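Local structure of D-psicose 3-epimerase (Agrobacterium tumefaciens, 2HK0) at residues F50-V55 with T258-M263. The protein probably interconverts D-psicose and D-fructose by epimerising the ketose at C3, with a metal playing a pivotal role in catalysis. Residues are numbered along the deposited sequence; the frame is centred on the assembly and turned at random.
Sequences FDIIEV and TGAVIM
E54 OE1 lies 3.6 Å from I262 CG1, so the carboxylate is seated against an aliphatic branch. Its polar demands are met by two histidines of strand 225-230, H227 NE2 hydrogen-bonding OE1 and H229 NE2 hydrogen-bonding OE2, which would hold the group against rotation. E54 CG stands anti to the backbone N (chi1 178°) and the chain runs on extended, carrying the carboxylate across to I262, while E54 CB rests 3.8 Å from I262 CG2. The two side chains meet nearly at right angles. I262 thus touches E54 with CG1 and CG2, and the end of its CG1 branch, I262 CD1, reaches I52 CG2 at 3.8 Å. The other arm of I52 turns to the start of the opposing strand, where I52 CD1 packs on A260 CB at 3.6 Å. Beyond these residues, F50 offers the edge of its ring to the selenomethionine M263: the methyl CE sits near the ring plane, 3.9 Å from F50 CE1, and SE is 5.1 Å from the ring centroid, a Met-aromatic contact made edge-on. A bend at chi3 (68°) turns the M263 methyl toward that edge, alongside the selenium, with helix 289-307 covering both residues through L300, A299 and S303. No hydrogen bond joins the segments; strands 52-55 and 260-263 pass 8.1 Å apart at 64°, with strand 22-26 between them in sheet order. Alternate side chains, I52 and E54 against A260 and I262, meet inside the closed eight-stranded parallel barrel of a xylose isomerase-like TIM fold.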
loop_
_atom_site.group_PDB
_atom_site.type_symbol
_atom_site.label_atom_id
_atom_site.label_comp_id
_atom_site.label_asym_id
_atom_site.label_seq_id
_atom_site.Cartn_x
_atom_site.Cartn_y
_atom_site.Cartn_z
ATOM N N PHE A 50 -6.120 -14.252 -24.509
ATOM C CA PHE A 50 -6.932 -13.058 -24.298
ATOM C C PHE A 50 -8.332 -13.181 -24.914
ATOM O O PHE A 50 -8.513 -13.833 -25.941
ATOM C CB PHE A 50 -6.223 -11.834 -24.894
ATOM C CG PHE A 50 -4.968 -11.419 -24.134
ATOM C CD1 PHE A 50 -5.049 -10.541 -23.045
ATOM C CD2 PHE A 50 -3.711 -11.901 -24.515
ATOM C CE1 PHE A 50 -3.899 -10.145 -22.350
ATOM C CE2 PHE A 50 -2.551 -11.508 -23.822
ATOM C CZ PHE A 50 -2.654 -10.623 -22.732
ATOM N N ASP A 51 -9.314 -12.542 -24.281
ATOM C CA ASP A 51 -10.685 -12.530 -24.782
ATOM C C ASP A 51 -10.797 -11.433 -25.849
ATOM O O ASP A 51 -11.647 -11.490 -26.728
ATOM C CB ASP A 51 -11.662 -12.150 -23.669
ATOM C CG ASP A 51 -11.541 -13.037 -22.433
ATOM O OD1 ASP A 51 -11.669 -14.266 -22.581
ATOM O OD2 ASP A 51 -11.335 -12.494 -21.315
ATOM N N ILE A 52 -9.942 -10.420 -25.744
ATOM C CA ILE A 52 -9.993 -9.267 -26.630
ATOM C C ILE A 52 -8.636 -8.765 -27.114
ATOM O O ILE A 52 -7.618 -8.901 -26.418
ATOM C CB ILE A 52 -10.657 -8.073 -25.876
ATOM C CG1 ILE A 52 -12.118 -8.394 -25.548
ATOM C CG2 ILE A 52 -10.518 -6.770 -26.669
ATOM C CD1 ILE A 52 -12.698 -7.430 -24.553
ATOM N N ILE A 53 -8.626 -8.183 -28.310
ATOM C CA ILE A 53 -7.420 -7.548 -28.831
ATOM C C ILE A 53 -7.897 -6.133 -29.159
ATOM O O ILE A 53 -8.924 -5.954 -29.807
ATOM C CB ILE A 53 -6.840 -8.228 -30.105
ATOM C CG1 ILE A 53 -5.650 -7.405 -30.614
ATOM C CG2 ILE A 53 -7.898 -8.347 -31.196
ATOM C CD1 ILE A 53 -4.897 -8.033 -31.818
ATOM N N GLU A 54 -7.183 -5.132 -28.654
ATOM C CA GLU A 54 -7.561 -3.763 -28.931
ATOM C C GLU A 54 -6.674 -3.272 -30.046
ATOM O O GLU A 54 -5.460 -3.458 -30.017
ATOM C CB GLU A 54 -7.412 -2.862 -27.705
ATOM C CG GLU A 54 -7.773 -1.417 -28.012
ATOM C CD GLU A 54 -8.321 -0.672 -26.801
ATOM O OE1 GLU A 54 -9.385 -1.068 -26.303
ATOM O OE2 GLU A 54 -7.704 0.312 -26.352
ATOM N N VAL A 55 -7.309 -2.610 -31.000
ATOM C CA VAL A 55 -6.670 -2.105 -32.198
ATOM C C VAL A 55 -6.811 -0.587 -32.354
ATOM O O VAL A 55 -7.641 0.026 -31.689
ATOM C CB VAL A 55 -7.326 -2.834 -33.392
ATOM C CG1 VAL A 55 -7.085 -2.099 -34.659
ATOM C CG2 VAL A 55 -6.799 -4.284 -33.455
ATOM N N THR A 258 -18.574 -5.248 -15.828
ATOM C CA THR A 258 -18.556 -6.456 -16.655
ATOM C C THR A 258 -18.010 -6.096 -18.049
ATOM O O THR A 258 -18.182 -6.854 -19.009
ATOM C CB THR A 258 -19.977 -7.078 -16.828
ATOM O OG1 THR A 258 -20.860 -6.115 -17.421
ATOM C CG2 THR A 258 -20.546 -7.521 -15.478
ATOM N N GLY A 259 -17.360 -4.934 -18.137
ATOM C CA GLY A 259 -16.782 -4.481 -19.395
ATOM C C GLY A 259 -15.399 -5.075 -19.620
ATOM O O GLY A 259 -15.023 -6.071 -18.986
ATOM N N ALA A 260 -14.629 -4.446 -20.505
ATOM C CA ALA A 260 -13.292 -4.913 -20.842
ATOM C C ALA A 260 -12.182 -4.284 -20.016
ATOM O O ALA A 260 -12.275 -3.142 -19.579
ATOM C CB ALA A 260 -13.019 -4.662 -22.322
ATOM N N VAL A 261 -11.124 -5.057 -19.809
ATOM C CA VAL A 261 -9.946 -4.600 -19.087
ATOM C C VAL A 261 -8.802 -4.873 -20.072
ATOM O O VAL A 261 -8.430 -6.029 -20.286
ATOM C CB VAL A 261 -9.726 -5.407 -17.790
ATOM C CG1 VAL A 261 -8.421 -4.980 -17.129
ATOM C CG2 VAL A 261 -10.891 -5.183 -16.838
ATOM N N ILE A 262 -8.275 -3.815 -20.682
ATOM C CA ILE A 262 -7.209 -3.941 -21.668
ATOM C C ILE A 262 -5.876 -3.505 -21.094
ATOM O O ILE A 262 -5.734 -2.353 -20.641
ATOM C CB ILE A 262 -7.456 -3.029 -22.897
ATOM C CG1 ILE A 262 -8.917 -3.131 -23.361
ATOM C CG2 ILE A 262 -6.459 -3.397 -24.030
ATOM C CD1 ILE A 262 -9.336 -4.524 -23.801
HETATM N N MSE A 263 -4.892 -4.395 -21.095
HETATM C CA MSE A 263 -3.574 -3.974 -20.611
HETATM C C MSE A 263 -2.930 -3.233 -21.791
HETATM O O MSE A 263 -2.989 -3.685 -22.933
HETATM C CB MSE A 263 -2.718 -5.163 -20.167
HETATM C CG MSE A 263 -2.495 -6.242 -21.205
HETATM SE SE MSE A 263 -1.451 -7.684 -20.373
HETATM C CE MSE A 263 -2.748 -8.370 -19.107
#